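Local coordinates for oxidoreductase (Methanosarcina mazei, PDB 3KA7), which binds flavin-adenine dinucleotide and probably works as an oxidoreductase of the flavin-containing amine oxidoreductase family, at residues A[10-21]-A[198-209]; A[106-117]-A[146-154]. All coordinates share one frame; numbering follows the deposited sequence.

Contact 1 of 2, residues A[10-21]-A[198-209]; sequences LGGLLSAARLSK and IIDALETVISAN. With FAD (flavin-adenine dinucleotide), chain B.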
loop_
_atom_site.group_PDB
_atom_site.type_symbol
_atom_site.label_atom_id
_atom_site.label_comp_id
_atom_site.label_asym_id
_atom_site.label_seq_id
_atom_site.Cartn_x
_atom_site.Cartn_y
_atom_site.Cartn_z
ATOM N N LEU A 10 -0.527 10.046 -3.901
ATOM C CA LEU A 10 0.297 9.484 -4.958
ATOM C C LEU A 10 -0.493 9.323 -6.262
ATOM O O LEU A 10 -0.005 9.672 -7.342
ATOM C CB LEU A 10 0.889 8.152 -4.500
ATOM C CG LEU A 10 1.724 7.408 -5.542
ATOM C CD1 LEU A 10 2.991 8.194 -5.885
ATOM C CD2 LEU A 10 2.049 6.026 -5.018
ATOM N N GLY A 11 -1.706 8.787 -6.174
ATOM C CA GLY A 11 -2.550 8.649 -7.362
ATOM C C GLY A 11 -2.787 9.964 -8.099
ATOM O O GLY A 11 -2.687 10.028 -9.329
ATOM N N GLY A 12 -3.120 11.014 -7.351
ATOM C CA GLY A 12 -3.397 12.312 -7.941
ATOM C C GLY A 12 -2.177 12.927 -8.598
ATOM O O GLY A 12 -2.277 13.524 -9.683
ATOM N N LEU A 13 -1.024 12.772 -7.949
ATOM C CA LEU A 13 0.235 13.306 -8.485
ATOM C C LEU A 13 0.723 12.531 -9.710
ATOM O O LEU A 13 1.197 13.133 -10.678
ATOM C CB LEU A 13 1.314 13.339 -7.412
ATOM C CG LEU A 13 1.035 14.293 -6.246
ATOM C CD1 LEU A 13 2.093 14.132 -5.160
ATOM C CD2 LEU A 13 0.961 15.733 -6.718
ATOM N N LEU A 14 0.608 11.202 -9.678
ATOM C CA LEU A 14 0.844 10.410 -10.894
ATOM C C LEU A 14 -0.027 10.880 -12.054
ATOM O O LEU A 14 0.449 11.041 -13.187
ATOM C CB LEU A 14 0.582 8.923 -10.636
ATOM C CG LEU A 14 1.559 8.225 -9.685
ATOM C CD1 LEU A 14 1.049 6.810 -9.423
ATOM C CD2 LEU A 14 2.960 8.180 -10.283
ATOM N N SER A 15 -1.311 11.082 -11.776
ATOM C CA SER A 15 -2.252 11.580 -12.781
ATOM C C SER A 15 -1.852 12.948 -13.301
ATOM O O SER A 15 -1.829 13.185 -14.517
ATOM C CB SER A 15 -3.650 11.660 -12.184
ATOM O OG SER A 15 -4.112 10.365 -11.862
ATOM N N ALA A 16 -1.535 13.849 -12.381
ATOM C CA ALA A 16 -1.166 15.215 -12.768
ATOM C C ALA A 16 0.102 15.225 -13.614
ATOM O O ALA A 16 0.193 15.969 -14.619
ATOM C CB ALA A 16 -0.998 16.093 -11.524
ATOM N N ALA A 17 1.083 14.417 -13.218
ATOM C CA ALA A 17 2.347 14.329 -13.966
ATOM C C ALA A 17 2.102 13.840 -15.393
ATOM O O ALA A 17 2.579 14.456 -16.354
ATOM C CB ALA A 17 3.351 13.433 -13.251
ATOM N N ARG A 18 1.341 12.755 -15.546
ATOM C CA ARG A 18 1.061 12.232 -16.884
ATOM C C ARG A 18 0.180 13.169 -17.719
ATOM O O ARG A 18 0.436 13.370 -18.909
ATOM C CB ARG A 18 0.424 10.836 -16.809
ATOM C CG ARG A 18 0.096 10.242 -18.181
ATOM C CD ARG A 18 1.360 9.797 -18.894
ATOM N NE ARG A 18 1.134 9.580 -20.322
ATOM C CZ ARG A 18 1.204 10.542 -21.241
ATOM N NH1 ARG A 18 1.500 11.791 -20.886
ATOM N NH2 ARG A 18 0.983 10.258 -22.516
ATOM N N LEU A 19 -0.860 13.728 -17.115
ATOM C CA LEU A 19 -1.764 14.616 -17.856
ATOM C C LEU A 19 -1.075 15.895 -18.330
ATOM O O LEU A 19 -1.344 16.385 -19.431
ATOM C CB LEU A 19 -3.000 14.980 -17.029
ATOM C CG LEU A 19 -3.986 13.841 -16.813
ATOM C CD1 LEU A 19 -5.002 14.270 -15.766
ATOM C CD2 LEU A 19 -4.664 13.426 -18.124
ATOM N N SER A 20 -0.201 16.443 -17.495
ATOM C CA SER A 20 0.520 17.662 -17.879
ATOM C C SER A 20 1.517 17.381 -19.009
ATOM O O SER A 20 1.684 18.182 -19.930
ATOM C CB SER A 20 1.204 18.307 -16.673
ATOM O OG SER A 20 2.237 17.505 -16.154
ATOM N N LYS A 21 2.182 16.239 -18.937
ATOM C CA LYS A 21 3.074 15.830 -20.014
ATOM C C LYS A 21 2.292 15.606 -21.305
ATOM O O LYS A 21 2.782 15.868 -22.414
ATOM C CB LYS A 21 3.785 14.548 -19.621
ATOM C CG LYS A 21 4.938 14.186 -20.532
ATOM C CD LYS A 21 5.523 12.856 -20.130
ATOM C CE LYS A 21 6.290 12.247 -21.287
ATOM N NZ LYS A 21 7.394 13.140 -21.703
ATOM N N ILE A 198 9.864 10.309 -4.019
ATOM C CA ILE A 198 8.986 10.071 -5.153
ATOM C C ILE A 198 8.026 11.245 -5.347
ATOM O O ILE A 198 7.801 11.702 -6.477
ATOM C CB ILE A 198 8.221 8.729 -4.978
ATOM C CG1 ILE A 198 9.209 7.557 -5.113
ATOM C CG2 ILE A 198 7.068 8.607 -5.987
ATOM C CD1 ILE A 198 8.663 6.226 -4.653
ATOM N N ILE A 199 7.471 11.731 -4.238
ATOM C CA ILE A 199 6.572 12.882 -4.242
ATOM C C ILE A 199 7.276 14.097 -4.854
ATOM O O ILE A 199 6.741 14.742 -5.757
ATOM C CB ILE A 199 6.061 13.207 -2.808
ATOM C CG1 ILE A 199 5.335 11.989 -2.213
ATOM C CG2 ILE A 199 5.092 14.408 -2.823
ATOM C CD1 ILE A 199 4.154 11.538 -3.052
ATOM N N ASP A 200 8.486 14.386 -4.378
ATOM C CA ASP A 200 9.253 15.527 -4.893
ATOM C C ASP A 200 9.511 15.398 -6.403
ATOM O O ASP A 200 9.378 16.370 -7.163
ATOM C CB ASP A 200 10.595 15.623 -4.165
ATOM C CG ASP A 200 10.474 16.198 -2.768
ATOM O OD1 ASP A 200 9.380 16.654 -2.392
ATOM O OD2 ASP A 200 11.498 16.209 -2.049
ATOM N N ALA A 201 9.895 14.204 -6.836
ATOM C CA ALA A 201 10.170 13.954 -8.252
ATOM C C ALA A 201 8.947 14.220 -9.126
ATOM O O ALA A 201 9.061 14.808 -10.204
ATOM C CB ALA A 201 10.693 12.521 -8.471
ATOM N N LEU A 202 7.773 13.786 -8.668
ATOM C CA LEU A 202 6.549 14.036 -9.411
ATOM C C LEU A 202 6.177 15.518 -9.434
ATOM O O LEU A 202 5.683 16.022 -10.438
ATOM C CB LEU A 202 5.397 13.234 -8.809
ATOM C CG LEU A 202 5.490 11.736 -9.084
ATOM C CD1 LEU A 202 4.528 10.964 -8.162
ATOM C CD2 LEU A 202 5.187 11.438 -10.566
ATOM N N GLU A 203 6.389 16.205 -8.314
ATOM C CA GLU A 203 6.098 17.636 -8.265
ATOM C C GLU A 203 6.970 18.387 -9.264
ATOM O O GLU A 203 6.520 19.327 -9.910
ATOM C CB GLU A 203 6.308 18.189 -6.863
ATOM C CG GLU A 203 5.240 17.739 -5.870
ATOM C CD GLU A 203 5.560 18.156 -4.444
ATOM O OE1 GLU A 203 6.749 18.110 -4.038
ATOM O OE2 GLU A 203 4.622 18.522 -3.718
ATOM N N THR A 204 8.218 17.963 -9.387
ATOM C CA THR A 204 9.124 18.562 -10.379
ATOM C C THR A 204 8.608 18.428 -11.814
ATOM O O THR A 204 8.639 19.390 -12.590
ATOM C CB THR A 204 10.543 17.974 -10.249
ATOM O OG1 THR A 204 11.074 18.333 -8.967
ATOM C CG2 THR A 204 11.459 18.527 -11.334
ATOM N N VAL A 205 8.125 17.241 -12.169
ATOM C CA VAL A 205 7.591 16.976 -13.507
ATOM C C VAL A 205 6.328 17.788 -13.761
ATOM O O VAL A 205 6.130 18.347 -14.845
ATOM C CB VAL A 205 7.280 15.468 -13.680
ATOM C CG1 VAL A 205 6.534 15.206 -14.991
ATOM C CG2 VAL A 205 8.563 14.663 -13.607
ATOM N N ILE A 206 5.469 17.856 -12.750
ATOM C CA ILE A 206 4.231 18.601 -12.884
ATOM C C ILE A 206 4.555 20.066 -13.168
ATOM O O ILE A 206 3.999 20.655 -14.091
ATOM C CB ILE A 206 3.351 18.444 -11.629
ATOM C CG1 ILE A 206 2.954 16.966 -11.481
ATOM C CG2 ILE A 206 2.126 19.371 -11.703
ATOM C CD1 ILE A 206 2.343 16.591 -10.115
ATOM N N SER A 207 5.463 20.632 -12.379
ATOM C CA SER A 207 5.859 22.038 -12.530
ATOM C C SER A 207 6.501 22.302 -13.897
ATOM O O SER A 207 6.143 23.269 -14.582
ATOM C CB SER A 207 6.801 22.458 -11.396
ATOM O OG SER A 207 7.263 23.794 -11.591
ATOM N N ALA A 208 7.423 21.430 -14.297
ATOM C CA ALA A 208 8.107 21.543 -15.589
ATOM C C ALA A 208 7.134 21.471 -16.763
ATOM O O ALA A 208 7.414 22.000 -17.848
ATOM C CB ALA A 208 9.166 20.456 -15.717
ATOM N N ASN A 209 5.992 20.820 -16.559
ATOM C CA ASN A 209 5.003 20.699 -17.619
ATOM C C ASN A 209 3.816 21.666 -17.490
ATOM O O ASN A 209 2.778 21.475 -18.123
ATOM C CB ASN A 209 4.547 19.241 -17.779
ATOM C CG ASN A 209 5.641 18.351 -18.358
ATOM O OD1 ASN A 209 5.956 18.425 -19.549
ATOM N ND2 ASN A 209 6.216 17.506 -17.526
HETATM P PA FAD B . -4.101 9.320 -0.564
HETATM O O1A FAD B . -5.355 8.749 0.043
HETATM O O2A FAD B . -2.810 9.046 0.171
HETATM O O5B FAD B . -4.273 10.907 -0.729
HETATM C C5B FAD B . -5.574 11.473 -0.820
HETATM C C4B FAD B . -5.340 12.981 -0.699
HETATM O O4B FAD B . -6.542 13.705 -0.870
HETATM C C3B FAD B . -4.785 13.337 0.683
HETATM O O3B FAD B . -3.571 14.061 0.556
HETATM C C2B FAD B . -5.888 14.194 1.308
HETATM O O2B FAD B . -5.390 15.198 2.172
HETATM C C1B FAD B . -6.592 14.764 0.082
HETATM N N9A FAD B . -8.006 15.108 0.279
HETATM C C8A FAD B . -8.995 14.413 0.945
HETATM N N7A FAD B . -10.165 15.099 0.801
HETATM C C5A FAD B . -9.911 16.207 0.053
HETATM C C6A FAD B . -10.708 17.257 -0.377
HETATM N N6A FAD B . -12.021 17.229 -0.167
HETATM N N1A FAD B . -10.144 18.261 -1.138
HETATM C C2A FAD B . -8.803 18.243 -1.463
HETATM N N3A FAD B . -8.009 17.203 -1.030
HETATM C C4A FAD B . -8.568 16.216 -0.282
HETATM N N1 FAD B . 2.119 1.210 0.116
HETATM C C2 FAD B . 3.262 0.708 -0.482
HETATM O O2 FAD B . 3.326 0.627 -1.716
HETATM N N3 FAD B . 4.312 0.277 0.315
HETATM C C4 FAD B . 4.227 0.342 1.695
HETATM O O4 FAD B . 5.155 -0.038 2.408
HETATM C C4X FAD B . 3.079 0.840 2.296
HETATM N N5 FAD B . 2.980 0.889 3.679
HETATM C C5X FAD B . 1.833 1.402 4.261
HETATM C C6 FAD B . 1.725 1.475 5.649
HETATM C C7 FAD B . 0.584 2.008 6.238
HETATM C C7M FAD B . 0.493 2.070 7.742
HETATM C C8 FAD B . -0.447 2.461 5.425
HETATM C C8M FAD B . -1.700 3.037 6.021
HETATM C C9 FAD B . -0.348 2.382 4.038
HETATM C C9A FAD B . 0.799 1.857 3.451
HETATM N N10 FAD B . 0.900 1.777 2.069
HETATM C C10 FAD B . 2.035 1.278 1.491
HETATM C "C1'" FAD B . -0.234 2.169 1.181
HETATM C "C2'" FAD B . 0.030 3.577 0.634
HETATM O "O2'" FAD B . 0.454 4.426 1.697
HETATM C "C3'" FAD B . -1.250 4.110 -0.004
HETATM O "O3'" FAD B . -1.809 3.104 -0.841
HETATM C "C4'" FAD B . -1.088 5.372 -0.846
HETATM O "O4'" FAD B . -0.344 6.369 -0.175
HETATM C "C5'" FAD B . -2.491 5.914 -1.096
HETATM O "O5'" FAD B . -2.390 6.886 -2.107
HETATM P P FAD B . -3.700 7.471 -2.787
HETATM O O1P FAD B . -3.411 7.741 -4.244
HETATM O O2P FAD B . -4.916 6.605 -2.527
HETATM O O3P FAD B . -3.959 8.910 -2.115
#

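Contact 2 of 2, residues A[106-117]-A[146-154]; sequences FNDFPSLLSYKD and VSDEWLIKF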
loop_
_atom_site.group_PDB
_atom_site.type_symbol
_atom_site.label_atom_id
_atom_site.label_comp_id
_atom_site.label_asym_id
_atom_site.label_seq_id
_atom_site.Cartn_x
_atom_site.Cartn_y
_atom_site.Cartn_z
ATOM N N PHE A 106 12.993 -15.711 2.227
ATOM C CA PHE A 106 11.596 -15.802 1.797
ATOM C C PHE A 106 11.398 -16.933 0.795
ATOM O O PHE A 106 10.475 -17.730 0.922
ATOM C CB PHE A 106 11.151 -14.465 1.195
ATOM C CG PHE A 106 9.722 -14.439 0.714
ATOM C CD1 PHE A 106 8.683 -14.141 1.588
ATOM C CD2 PHE A 106 9.425 -14.667 -0.624
ATOM C CE1 PHE A 106 7.367 -14.093 1.147
ATOM C CE2 PHE A 106 8.104 -14.617 -1.076
ATOM C CZ PHE A 106 7.080 -14.325 -0.191
ATOM N N ASN A 107 12.270 -17.007 -0.203
ATOM C CA ASN A 107 12.135 -18.052 -1.223
ATOM C C ASN A 107 12.393 -19.475 -0.733
ATOM O O ASN A 107 12.084 -20.441 -1.446
ATOM C CB ASN A 107 12.993 -17.733 -2.445
ATOM C CG ASN A 107 12.481 -16.534 -3.213
ATOM O OD1 ASN A 107 13.194 -15.543 -3.386
ATOM N ND2 ASN A 107 11.231 -16.607 -3.670
ATOM N N ASP A 108 12.946 -19.606 0.475
ATOM C CA ASP A 108 13.192 -20.913 1.089
ATOM C C ASP A 108 12.067 -21.334 2.037
ATOM O O ASP A 108 12.269 -22.201 2.887
ATOM C CB ASP A 108 14.521 -20.920 1.854
ATOM C CG ASP A 108 15.729 -20.894 0.938
ATOM O OD1 ASP A 108 15.574 -21.131 -0.288
ATOM O OD2 ASP A 108 16.845 -20.655 1.453
ATOM N N PHE A 109 10.889 -20.731 1.897
ATOM C CA PHE A 109 9.783 -21.040 2.807
ATOM C C PHE A 109 9.425 -22.533 2.773
ATOM O O PHE A 109 9.045 -23.103 3.794
ATOM C CB PHE A 109 8.549 -20.129 2.569
ATOM C CG PHE A 109 7.766 -20.458 1.335
ATOM C CD1 PHE A 109 6.792 -21.444 1.363
ATOM C CD2 PHE A 109 8.004 -19.786 0.143
ATOM C CE1 PHE A 109 6.067 -21.755 0.232
ATOM C CE2 PHE A 109 7.280 -20.095 -0.998
ATOM C CZ PHE A 109 6.314 -21.084 -0.952
ATOM N N PRO A 110 9.589 -23.186 1.608
ATOM C CA PRO A 110 9.231 -24.608 1.611
ATOM C C PRO A 110 10.232 -25.475 2.371
ATOM O O PRO A 110 9.917 -26.618 2.713
ATOM C CB PRO A 110 9.224 -24.983 0.119
ATOM C CG PRO A 110 9.150 -23.646 -0.627
ATOM C CD PRO A 110 9.924 -22.704 0.259
ATOM N N SER A 111 11.423 -24.939 2.642
ATOM C CA SER A 111 12.475 -25.716 3.308
ATOM C C SER A 111 12.079 -26.229 4.690
ATOM O O SER A 111 12.700 -27.172 5.204
ATOM C CB SER A 111 13.756 -24.899 3.428
ATOM O OG SER A 111 13.577 -23.855 4.371
ATOM N N LEU A 112 11.045 -25.636 5.285
ATOM C CA LEU A 112 10.622 -26.000 6.635
ATOM C C LEU A 112 9.562 -27.091 6.618
ATOM O O LEU A 112 9.124 -27.568 7.667
ATOM C CB LEU A 112 10.099 -24.779 7.396
ATOM C CG LEU A 112 11.105 -23.647 7.624
ATOM C CD1 LEU A 112 10.495 -22.603 8.544
ATOM C CD2 LEU A 112 12.412 -24.180 8.212
ATOM N N LEU A 113 9.161 -27.487 5.417
ATOM C CA LEU A 113 8.161 -28.538 5.240
ATOM C C LEU A 113 8.830 -29.909 5.152
ATOM O O LEU A 113 10.029 -29.999 4.904
ATOM C CB LEU A 113 7.393 -28.289 3.943
ATOM C CG LEU A 113 6.525 -27.032 3.835
ATOM C CD1 LEU A 113 6.076 -26.835 2.381
ATOM C CD2 LEU A 113 5.331 -27.159 4.731
ATOM N N SER A 114 8.045 -30.966 5.345
ATOM C CA SER A 114 8.498 -32.330 5.054
ATOM C C SER A 114 8.935 -32.442 3.593
ATOM O O SER A 114 8.564 -31.611 2.760
ATOM C CB SER A 114 7.360 -33.304 5.306
ATOM O OG SER A 114 6.336 -33.094 4.349
ATOM N N TYR A 115 9.717 -33.467 3.267
ATOM C CA TYR A 115 10.140 -33.656 1.883
ATOM C C TYR A 115 8.929 -33.763 0.959
ATOM O O TYR A 115 8.882 -33.139 -0.101
ATOM C CB TYR A 115 10.978 -34.925 1.747
ATOM C CG TYR A 115 11.627 -35.038 0.399
ATOM C CD1 TYR A 115 12.810 -34.368 0.132
ATOM C CD2 TYR A 115 11.060 -35.808 -0.610
ATOM C CE1 TYR A 115 13.424 -34.467 -1.090
ATOM C CE2 TYR A 115 11.668 -35.905 -1.851
ATOM C CZ TYR A 115 12.846 -35.226 -2.077
ATOM O OH TYR A 115 13.481 -35.309 -3.297
ATOM N N LYS A 116 7.957 -34.573 1.364
ATOM C CA LYS A 116 6.708 -34.748 0.611
ATOM C C LYS A 116 6.056 -33.394 0.303
ATOM O O LYS A 116 5.734 -33.085 -0.849
ATOM C CB LYS A 116 5.726 -35.590 1.432
ATOM C CG LYS A 116 4.448 -35.943 0.689
ATOM C CD LYS A 116 3.483 -36.761 1.542
ATOM C CE LYS A 116 2.711 -35.874 2.513
ATOM N NZ LYS A 116 1.452 -36.528 3.017
ATOM N N ASP A 117 5.891 -32.577 1.334
ATOM C CA ASP A 117 5.232 -31.274 1.175
ATOM C C ASP A 117 6.067 -30.301 0.359
ATOM O O ASP A 117 5.534 -29.531 -0.435
ATOM C CB ASP A 117 4.892 -30.680 2.536
ATOM C CG ASP A 117 3.721 -31.373 3.190
ATOM O OD1 ASP A 117 3.037 -32.170 2.507
ATOM O OD2 ASP A 117 3.482 -31.126 4.390
ATOM N N VAL A 146 -1.758 -28.661 1.566
ATOM C CA VAL A 146 -0.787 -29.070 2.583
ATOM C C VAL A 146 -1.380 -28.821 3.980
ATOM O O VAL A 146 -1.936 -27.746 4.233
ATOM C CB VAL A 146 0.531 -28.259 2.445
ATOM C CG1 VAL A 146 1.495 -28.609 3.575
ATOM C CG2 VAL A 146 1.171 -28.497 1.072
ATOM N N SER A 147 -1.267 -29.803 4.877
ATOM C CA SER A 147 -1.859 -29.688 6.223
ATOM C C SER A 147 -0.959 -28.960 7.238
ATOM O O SER A 147 -1.445 -28.425 8.232
ATOM C CB SER A 147 -2.276 -31.062 6.768
ATOM O OG SER A 147 -1.150 -31.818 7.209
ATOM N N ASP A 148 0.341 -28.923 6.972
ATOM C CA ASP A 148 1.298 -28.242 7.854
ATOM C C ASP A 148 0.885 -26.789 8.145
ATOM O O ASP A 148 0.786 -25.959 7.239
ATOM C CB ASP A 148 2.696 -28.289 7.230
ATOM C CG ASP A 148 3.811 -27.898 8.208
ATOM O OD1 ASP A 148 3.572 -27.138 9.178
ATOM O OD2 ASP A 148 4.950 -28.343 7.976
ATOM N N GLU A 149 0.654 -26.490 9.421
ATOM C CA GLU A 149 0.244 -25.153 9.829
ATOM C C GLU A 149 1.254 -24.054 9.462
ATOM O O GLU A 149 0.877 -22.881 9.384
ATOM C CB GLU A 149 -0.041 -25.120 11.336
ATOM C CG GLU A 149 -0.516 -23.758 11.840
ATOM C CD GLU A 149 -0.640 -23.684 13.359
ATOM O OE1 GLU A 149 0.329 -24.058 14.071
ATOM O OE2 GLU A 149 -1.706 -23.233 13.838
ATOM N N TRP A 150 2.518 -24.423 9.251
ATOM C CA TRP A 150 3.550 -23.461 8.829
ATOM C C TRP A 150 3.101 -22.600 7.651
ATOM O O TRP A 150 3.296 -21.385 7.644
ATOM C CB TRP A 150 4.860 -24.178 8.477
ATOM C CG TRP A 150 5.811 -23.422 7.544
ATOM C CD1 TRP A 150 6.306 -23.865 6.345
ATOM C CD2 TRP A 150 6.373 -22.114 7.744
ATOM N NE1 TRP A 150 7.129 -22.917 5.787
ATOM C CE2 TRP A 150 7.194 -21.836 6.629
ATOM C CE3 TRP A 150 6.254 -21.151 8.755
ATOM C CZ2 TRP A 150 7.893 -20.634 6.493
ATOM C CZ3 TRP A 150 6.954 -19.956 8.621
ATOM C CH2 TRP A 150 7.765 -19.713 7.501
ATOM N N LEU A 151 2.500 -23.223 6.646
ATOM C CA LEU A 151 2.124 -22.446 5.480
ATOM C C LEU A 151 1.043 -21.410 5.801
ATOM O O LEU A 151 1.026 -20.340 5.184
ATOM C CB LEU A 151 1.696 -23.340 4.309
ATOM C CG LEU A 151 2.787 -24.226 3.713
ATOM C CD1 LEU A 151 2.222 -24.906 2.447
ATOM C CD2 LEU A 151 4.043 -23.410 3.403
ATOM N N ILE A 152 0.151 -21.712 6.747
ATOM C CA ILE A 152 -0.892 -20.743 7.141
ATOM C C ILE A 152 -0.290 -19.588 7.943
ATOM O O ILE A 152 -0.630 -18.425 7.713
ATOM C CB ILE A 152 -2.064 -21.393 7.912
ATOM C CG1 ILE A 152 -2.760 -22.440 7.026
ATOM C CG2 ILE A 152 -3.085 -20.340 8.314
ATOM C CD1 ILE A 152 -3.190 -21.892 5.678
ATOM N N LYS A 153 0.616 -19.902 8.866
ATOM C CA LYS A 153 1.316 -18.840 9.606
ATOM C C LYS A 153 2.082 -17.937 8.640
ATOM O O LYS A 153 2.048 -16.703 8.758
ATOM C CB LYS A 153 2.298 -19.432 10.622
ATOM C CG LYS A 153 1.663 -20.422 11.560
ATOM C CD LYS A 153 0.600 -19.777 12.394
ATOM C CE LYS A 153 1.204 -19.030 13.559
ATOM N NZ LYS A 153 0.142 -18.556 14.504
ATOM N N PHE A 154 2.786 -18.559 7.697
ATOM C CA PHE A 154 3.586 -17.830 6.717
ATOM C C PHE A 154 2.664 -16.977 5.852
ATOM O O PHE A 154 2.908 -15.790 5.664
ATOM C CB PHE A 154 4.393 -18.822 5.861
ATOM C CG PHE A 154 5.148 -18.185 4.735
ATOM C CD1 PHE A 154 6.127 -17.247 4.983
ATOM C CD2 PHE A 154 4.886 -18.544 3.417
ATOM C CE1 PHE A 154 6.822 -16.652 3.950
ATOM C CE2 PHE A 154 5.576 -17.961 2.375
ATOM C CZ PHE A 154 6.554 -17.005 2.645
HETATM O O HOH W 1 6.990 -27.612 9.342
HETATM O O HOH W 2 5.348 -30.493 6.200
HETATM O O HOH W 3 1.403 -31.304 5.694
#

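Contact 1 of 2, residues A[10-21]-A[198-209]
Leu202 enters the surface of helix 10-21 as a knob into a hole lined by Leu10, Leu13, Leu14 and Ala17. Its CB bond is directed at the other helix, and CG stands anti to the carbonyl carbon (chi1 -72°), from where the two methyls part. CD1 meets Leu14 CD2 at 3.8 Å and also touches Leu10 CD1 and Leu13 CB; CD2 points further along the helix, between Leu14 CD2 and Ala17 CB, 3.8 Å from the latter. The axes of the two helical segments pass 8.4 Å apart at 30°, both running in the same general direction, and the backbones are closest near Ala17 and Ile206: the CA atoms of Leu10 and Ile199 are 7.2 Å apart, those of Ala17 and Ile206 only 4.8 Å. The small side chains of Ala16 and Ala17 permit this approach, with Ile206 CD1 lying 3.7 Å from Ala16 CB and Ile206 CG1 against the backbone of Ala17. At the far end Ser20 OG, near the backbone carbonyls of its own helix, sits 3.3 Å from Asn209 CB, whereas Asn209 ND2 turns back to donate to Val205 O. Helix 10-21 follows strand 2-6 as the first helix of the Rossmann-type dinucleotide fold, consistent with a GxGxxG pattern ending at Gly12. Its N terminus faces the cofactor: Gly11 N donates to FAD O1P over 2.8 Å at 150°. The interface between the helices is therefore held mainly by aliphatic contact, while Asn209 ND2 and Gly11 N turn to Val205 O and to the phosphate, whose negative charge the helix dipole would be expected to favour.

Contact 2 of 2, residues A[106-117]-A[146-154]
Phe109 and Phe154 form the dense half of this contact. Phe109 CB rests over the face of the Phe154 ring, 3.9 Å from its centroid and 20° off the normal, a CH-pi contact. The ring planes are nearly parallel, at 18°, but slid so far that they barely overlap; Phe154 CE2 lies over one face of Phe109, and Pro110 CD covers the opposite face. Phe109 CG takes the position between backbone N and carbonyl carbon (chi1 74°), which folds its ring back against Pro110. Phe106 completes the aromatic cluster, its ring oblique to that of Phe154. Next along, Trp150 is held from several sides: Phe154 CB and Leu112 CD1 lie over opposite faces, the latter as a CH-pi contact over the six-membered ring, and Leu113 CD2 meets the edge. In its ring plane NE1 donates 2.8 Å to Phe109 O, which fixes the rotation of the indole. The fold brings two helix starts together here: Ser114 caps helix 115-127 by accepting from Asp117 N, and Asp148 OD1 caps helix 149-163 by accepting from Trp150 N, met from above the carboxylate plane. Around them the joint is wet. Asp117 OD2 and Asp148 OD2 stay 4.8 Å apart, and water 2 donates to both while accepting from Ser114 N. Water 1 spans Leu112 O and Asp148 OD2; water 3 donates to Asp117 OD2 and accepts from Asp148 N. These donors would be expected to ease the repulsion of two like charges. Direct contact on this side comes down mostly to methyls touching carboxylates, Val146 CG1 against Asp117 OD2 at 3.3 Å and Leu113 CD2 against Asp148 OD2 at 3.5 Å.

How the contacts relate
From the N terminus the chain passes strand 2-6 and enters helix 10-21, the first half of contact 1, whose partner comes 177 residues later in helix 195-208. Inside that long loop, contact 2 closes a much shorter one: residues 106-117 follow strand 101-105, at an edge of the mixed sheet, and meet 146-154 after only 28 intervening residues, 18 of them helical. Contact 2 is thus nested within contact 1, and the two do not cross. They lie on opposite sides of the chain's centre, their own centres about 43 Å apart. Contact 1 joins helices beside the parallel FAD-binding sheet; contact 2 ties the 3-10 turns after strand 101-105 to the start of helix 149-163, beside the mixed sheet.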